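Local coordinates for glyoxylate-induced Protein (Pseudomonas aeruginosa, PDB 1SQ4) that is of unestablished function but, as a double-barrelled cupin, is possibly a ureidoglycine aminohydrolase, at residues K143-F157 with R180-H192. Numbering follows the deposited sequence.
Sequences KHYQKVDGVPLPEAF and RFVDMSDMRHDMH. With SCN (thiocyanate ion), chain D.
In this bicupin, the projecting loop that links strand 136-144 to strand 157-160 packs against the turns between strands 176-179 and 191-198, with Asp190 and Arg188 making the polar links. Asp190 OD2 accepts two bonds from opposite faces of its carboxylate: Lys143 NZ, in a salt bridge of 3.0 Å, and the backbone N of Gln146 at 2.8 Å. Tyr145, its CG anti to the backbone N (chi1 178°), directs its hydroxyl at the type I turn Asp186-His189, where OH donates to an in-plane lone pair of Arg188 O (2.7 Å). The Arg188 chain crosses Pro152 at about a right angle, then bends at chi3 (-64°). Its NH1 forms a salt bridge to Glu155 OE1 (2.9 Å), arriving on the anti side but well out of the carboxylate plane, which stands 75° from the guanidinium; NE and NH2 pair with Asp186 OD2 and OD1, fixing the guanidinium's rotation. Pro154 CB lies over one face of the His189 ring in a CH-pi contact (3.6 Å to the centroid), and Val182 CG2 covers the opposite face. Phe119 of strand 116-120 meets His189 edge-to-face; Lys143 and Met191 touch Glu91 of strand 90-98, whose carboxylate also nears that of Asp190.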
loop_
_atom_site.group_PDB
_atom_site.type_symbol
_atom_site.label_atom_id
_atom_site.label_comp_id
_atom_site.label_asym_id
_atom_site.label_seq_id
_atom_site.Cartn_x
_atom_site.Cartn_y
_atom_site.Cartn_z
ATOM N N LYS A 143 -31.935 18.999 -1.475
ATOM C CA LYS A 143 -32.113 17.795 -2.272
ATOM C C LYS A 143 -33.302 17.945 -3.191
ATOM O O LYS A 143 -34.289 18.587 -2.845
ATOM C CB LYS A 143 -32.356 16.570 -1.393
ATOM C CG LYS A 143 -32.709 15.294 -2.171
ATOM C CD LYS A 143 -33.269 14.247 -1.219
ATOM C CE LYS A 143 -33.533 12.878 -1.860
ATOM N NZ LYS A 143 -34.315 12.890 -3.122
ATOM N N HIS A 144 -33.211 17.357 -4.369
ATOM C CA HIS A 144 -34.334 17.421 -5.268
ATOM C C HIS A 144 -35.331 16.401 -4.735
ATOM O O HIS A 144 -35.015 15.215 -4.567
ATOM C CB HIS A 144 -33.903 17.076 -6.694
ATOM C CG HIS A 144 -33.191 18.192 -7.395
ATOM N ND1 HIS A 144 -32.358 17.974 -8.474
ATOM C CD2 HIS A 144 -33.206 19.528 -7.200
ATOM C CE1 HIS A 144 -31.895 19.129 -8.912
ATOM N NE2 HIS A 144 -32.392 20.092 -8.158
ATOM N N TYR A 145 -36.530 16.884 -4.442
ATOM C CA TYR A 145 -37.592 16.046 -3.921
ATOM C C TYR A 145 -38.091 15.097 -4.991
ATOM O O TYR A 145 -38.194 15.464 -6.157
ATOM C CB TYR A 145 -38.747 16.923 -3.421
ATOM C CG TYR A 145 -39.921 16.123 -2.899
ATOM C CD1 TYR A 145 -41.085 15.981 -3.655
ATOM C CD2 TYR A 145 -39.852 15.461 -1.662
ATOM C CE1 TYR A 145 -42.144 15.204 -3.201
ATOM C CE2 TYR A 145 -40.917 14.677 -1.207
ATOM C CZ TYR A 145 -42.054 14.556 -1.991
ATOM O OH TYR A 145 -43.088 13.763 -1.589
ATOM N N GLN A 146 -38.391 13.868 -4.596
ATOM C CA GLN A 146 -38.888 12.899 -5.552
ATOM C C GLN A 146 -40.382 12.692 -5.361
ATOM O O GLN A 146 -40.825 12.141 -4.351
ATOM C CB GLN A 146 -38.152 11.579 -5.407
ATOM C CG GLN A 146 -38.573 10.556 -6.432
ATOM C CD GLN A 146 -37.653 9.360 -6.451
ATOM O OE1 GLN A 146 -37.892 8.388 -7.182
ATOM N NE2 GLN A 146 -36.586 9.419 -5.645
ATOM N N LYS A 147 -41.147 13.163 -6.340
ATOM C CA LYS A 147 -42.594 13.062 -6.321
ATOM C C LYS A 147 -43.040 11.677 -6.727
ATOM O O LYS A 147 -42.542 11.111 -7.698
ATOM C CB LYS A 147 -43.215 14.065 -7.294
ATOM C CG LYS A 147 -44.739 14.015 -7.353
ATOM C CD LYS A 147 -45.343 14.588 -6.080
ATOM C CE LYS A 147 -46.841 14.333 -6.008
ATOM N NZ LYS A 147 -47.140 12.871 -6.006
ATOM N N VAL A 148 -43.983 11.129 -5.978
ATOM C CA VAL A 148 -44.527 9.834 -6.316
ATOM C C VAL A 148 -46.044 9.951 -6.359
ATOM O O VAL A 148 -46.676 10.441 -5.418
ATOM C CB VAL A 148 -44.077 8.727 -5.311
ATOM C CG1 VAL A 148 -44.161 9.232 -3.888
ATOM C CG2 VAL A 148 -44.942 7.489 -5.497
ATOM N N ASP A 149 -46.607 9.520 -7.481
ATOM C CA ASP A 149 -48.039 9.564 -7.683
ATOM C C ASP A 149 -48.790 8.874 -6.591
ATOM O O ASP A 149 -48.490 7.732 -6.249
ATOM C CB ASP A 149 -48.440 8.917 -9.004
ATOM C CG ASP A 149 -48.357 9.876 -10.160
ATOM O OD1 ASP A 149 -49.241 9.812 -11.053
ATOM O OD2 ASP A 149 -47.412 10.697 -10.177
ATOM N N GLY A 150 -49.788 9.575 -6.066
ATOM C CA GLY A 150 -50.607 9.028 -5.011
ATOM C C GLY A 150 -50.125 9.513 -3.675
ATOM O O GLY A 150 -50.834 9.440 -2.680
ATOM N N VAL A 151 -48.899 10.006 -3.643
ATOM C CA VAL A 151 -48.368 10.501 -2.395
ATOM C C VAL A 151 -48.257 12.003 -2.480
ATOM O O VAL A 151 -47.613 12.538 -3.381
ATOM C CB VAL A 151 -47.008 9.895 -2.108
ATOM C CG1 VAL A 151 -46.508 10.376 -0.764
ATOM C CG2 VAL A 151 -47.121 8.376 -2.127
ATOM N N PRO A 152 -48.916 12.710 -1.556
ATOM C CA PRO A 152 -48.888 14.173 -1.527
ATOM C C PRO A 152 -47.582 14.726 -0.977
ATOM O O PRO A 152 -46.903 14.069 -0.186
ATOM C CB PRO A 152 -50.074 14.510 -0.635
ATOM C CG PRO A 152 -50.090 13.360 0.327
ATOM C CD PRO A 152 -49.891 12.185 -0.582
ATOM N N LEU A 153 -47.232 15.936 -1.395
ATOM C CA LEU A 153 -46.007 16.584 -0.926
ATOM C C LEU A 153 -46.004 16.722 0.582
ATOM O O LEU A 153 -47.055 16.879 1.209
ATOM C CB LEU A 153 -45.883 17.978 -1.509
ATOM C CG LEU A 153 -45.818 18.129 -3.015
ATOM C CD1 LEU A 153 -46.164 19.556 -3.345
ATOM C CD2 LEU A 153 -44.439 17.761 -3.532
ATOM N N PRO A 154 -44.816 16.684 1.186
ATOM C CA PRO A 154 -44.705 16.811 2.637
ATOM C C PRO A 154 -45.005 18.238 3.050
ATOM O O PRO A 154 -44.697 19.183 2.318
ATOM C CB PRO A 154 -43.265 16.404 2.906
ATOM C CG PRO A 154 -42.565 16.853 1.675
ATOM C CD PRO A 154 -43.505 16.444 0.572
ATOM N N GLU A 155 -45.631 18.397 4.210
ATOM C CA GLU A 155 -45.974 19.729 4.706
ATOM C C GLU A 155 -44.862 20.270 5.581
ATOM O O GLU A 155 -44.215 19.522 6.306
ATOM C CB GLU A 155 -47.295 19.687 5.481
ATOM C CG GLU A 155 -48.532 19.764 4.579
ATOM C CD GLU A 155 -49.780 19.201 5.238
ATOM O OE1 GLU A 155 -49.723 18.055 5.752
ATOM O OE2 GLU A 155 -50.827 19.891 5.230
ATOM N N ALA A 156 -44.639 21.576 5.482
ATOM C CA ALA A 156 -43.611 22.254 6.252
ATOM C C ALA A 156 -43.916 22.205 7.732
ATOM O O ALA A 156 -45.000 21.813 8.148
ATOM C CB ALA A 156 -43.501 23.694 5.817
ATOM N N PHE A 157 -42.932 22.598 8.527
ATOM C CA PHE A 157 -43.081 22.639 9.963
ATOM C C PHE A 157 -41.784 23.159 10.559
ATOM O O PHE A 157 -40.726 23.077 9.934
ATOM C CB PHE A 157 -43.457 21.251 10.500
ATOM C CG PHE A 157 -42.440 20.189 10.233
ATOM C CD1 PHE A 157 -41.342 20.050 11.066
ATOM C CD2 PHE A 157 -42.570 19.337 9.142
ATOM C CE1 PHE A 157 -40.389 19.081 10.828
ATOM C CE2 PHE A 157 -41.618 18.356 8.889
ATOM C CZ PHE A 157 -40.524 18.233 9.735
ATOM N N ARG A 180 -35.611 12.248 15.876
ATOM C CA ARG A 180 -36.206 12.345 14.546
ATOM C C ARG A 180 -37.242 13.452 14.467
ATOM O O ARG A 180 -37.844 13.829 15.474
ATOM C CB ARG A 180 -36.841 11.006 14.183
ATOM C CG ARG A 180 -35.845 9.871 14.197
ATOM C CD ARG A 180 -36.516 8.522 14.081
ATOM N NE ARG A 180 -35.521 7.453 14.072
ATOM C CZ ARG A 180 -35.798 6.170 14.264
ATOM N NH1 ARG A 180 -37.049 5.782 14.482
ATOM N NH2 ARG A 180 -34.822 5.274 14.248
ATOM N N PHE A 181 -37.463 13.957 13.261
ATOM C CA PHE A 181 -38.404 15.048 13.065
ATOM C C PHE A 181 -39.550 14.658 12.154
ATOM O O PHE A 181 -40.414 15.476 11.832
ATOM C CB PHE A 181 -37.663 16.237 12.469
ATOM C CG PHE A 181 -36.465 16.646 13.259
ATOM C CD1 PHE A 181 -36.532 17.717 14.143
ATOM C CD2 PHE A 181 -35.275 15.931 13.154
ATOM C CE1 PHE A 181 -35.437 18.077 14.912
ATOM C CE2 PHE A 181 -34.172 16.278 13.918
ATOM C CZ PHE A 181 -34.251 17.355 14.802
ATOM N N VAL A 182 -39.553 13.399 11.749
ATOM C CA VAL A 182 -40.579 12.895 10.863
ATOM C C VAL A 182 -40.920 11.455 11.191
ATOM O O VAL A 182 -40.055 10.669 11.554
ATOM C CB VAL A 182 -40.119 12.974 9.402
ATOM C CG1 VAL A 182 -40.972 12.080 8.535
ATOM C CG2 VAL A 182 -40.217 14.407 8.918
ATOM N N ASP A 183 -42.194 11.117 11.055
ATOM C CA ASP A 183 -42.639 9.773 11.331
ATOM C C ASP A 183 -42.071 8.819 10.290
ATOM O O ASP A 183 -42.251 9.016 9.088
ATOM C CB ASP A 183 -44.156 9.713 11.307
ATOM C CG ASP A 183 -44.681 8.497 12.003
ATOM O OD1 ASP A 183 -44.240 7.378 11.654
ATOM O OD2 ASP A 183 -45.535 8.654 12.906
HETATM N N MSE A 184 -41.393 7.779 10.764
HETATM C CA MSE A 184 -40.783 6.783 9.897
HETATM C C MSE A 184 -41.747 6.200 8.897
HETATM O O MSE A 184 -41.340 5.595 7.911
HETATM C CB MSE A 184 -40.216 5.643 10.734
HETATM C CG MSE A 184 -39.141 6.070 11.703
HETATM SE SE MSE A 184 -37.435 6.389 10.845
HETATM C CE MSE A 184 -37.472 8.341 10.794
ATOM N N SER A 185 -43.031 6.365 9.148
ATOM C CA SER A 185 -44.016 5.796 8.250
ATOM C C SER A 185 -44.555 6.801 7.252
ATOM O O SER A 185 -45.253 6.424 6.312
ATOM C CB SER A 185 -45.168 5.203 9.060
ATOM O OG SER A 185 -45.843 6.217 9.783
ATOM N N ASP A 186 -44.223 8.074 7.461
ATOM C CA ASP A 186 -44.679 9.146 6.581
ATOM C C ASP A 186 -43.975 9.053 5.228
ATOM O O ASP A 186 -42.888 9.593 5.032
ATOM C CB ASP A 186 -44.414 10.504 7.229
ATOM C CG ASP A 186 -45.082 11.640 6.488
ATOM O OD1 ASP A 186 -44.991 12.792 6.962
ATOM O OD2 ASP A 186 -45.702 11.389 5.432
HETATM N N MSE A 187 -44.620 8.365 4.299
HETATM C CA MSE A 187 -44.078 8.152 2.980
HETATM C C MSE A 187 -43.995 9.401 2.119
HETATM O O MSE A 187 -43.519 9.347 0.995
HETATM C CB MSE A 187 -44.893 7.072 2.271
HETATM C CG MSE A 187 -44.044 5.923 1.759
HETATM SE SE MSE A 187 -42.924 5.106 3.138
HETATM C CE MSE A 187 -43.950 3.477 3.358
ATOM N N ARG A 188 -44.457 10.529 2.643
ATOM C CA ARG A 188 -44.409 11.775 1.895
ATOM C C ARG A 188 -42.987 12.320 1.895
ATOM O O ARG A 188 -42.579 13.002 0.960
ATOM C CB ARG A 188 -45.359 12.793 2.514
ATOM C CG ARG A 188 -46.828 12.433 2.374
ATOM C CD ARG A 188 -47.699 13.541 2.954
ATOM N NE ARG A 188 -47.474 13.674 4.391
ATOM C CZ ARG A 188 -47.806 14.736 5.117
ATOM N NH1 ARG A 188 -48.387 15.785 4.545
ATOM N NH2 ARG A 188 -47.550 14.743 6.420
ATOM N N HIS A 189 -42.231 12.023 2.947
ATOM C CA HIS A 189 -40.853 12.477 3.025
ATOM C C HIS A 189 -39.929 11.495 2.369
ATOM O O HIS A 189 -40.019 10.286 2.604
ATOM C CB HIS A 189 -40.398 12.649 4.460
ATOM C CG HIS A 189 -40.739 13.975 5.035
ATOM N ND1 HIS A 189 -41.887 14.195 5.761
ATOM C CD2 HIS A 189 -40.115 15.172 4.946
ATOM C CE1 HIS A 189 -41.957 15.469 6.092
ATOM N NE2 HIS A 189 -40.892 16.086 5.606
ATOM N N ASP A 190 -39.022 12.021 1.556
ATOM C CA ASP A 190 -38.065 11.176 0.866
ATOM C C ASP A 190 -36.662 11.385 1.420
ATOM O O ASP A 190 -35.673 10.951 0.836
ATOM C CB ASP A 190 -38.127 11.437 -0.648
ATOM C CG ASP A 190 -37.584 12.797 -1.050
ATOM O OD1 ASP A 190 -37.525 13.715 -0.208
ATOM O OD2 ASP A 190 -37.229 12.950 -2.238
HETATM N N MSE A 191 -36.587 12.038 2.569
HETATM C CA MSE A 191 -35.302 12.285 3.199
HETATM C C MSE A 191 -35.485 12.558 4.680
HETATM O O MSE A 191 -36.489 13.135 5.103
HETATM C CB MSE A 191 -34.609 13.495 2.577
HETATM C CG MSE A 191 -35.206 14.820 3.006
HETATM SE SE MSE A 191 -33.981 16.269 2.679
HETATM C CE MSE A 191 -35.152 17.778 3.048
ATOM N N HIS A 192 -34.503 12.145 5.464
ATOM C CA HIS A 192 -34.547 12.375 6.887
ATOM C C HIS A 192 -33.267 13.099 7.274
ATOM O O HIS A 192 -32.193 12.826 6.737
ATOM C CB HIS A 192 -34.627 11.050 7.653
ATOM C CG HIS A 192 -35.928 10.318 7.492
ATOM N ND1 HIS A 192 -36.036 8.960 7.724
ATOM C CD2 HIS A 192 -37.173 10.745 7.188
ATOM C CE1 HIS A 192 -37.294 8.591 7.570
ATOM N NE2 HIS A 192 -38.008 9.652 7.245
HETATM S S SCN D . -30.575 8.048 12.012
HETATM C C SCN D . -31.631 6.783 12.399
HETATM N N SCN D . -32.321 5.929 12.686
#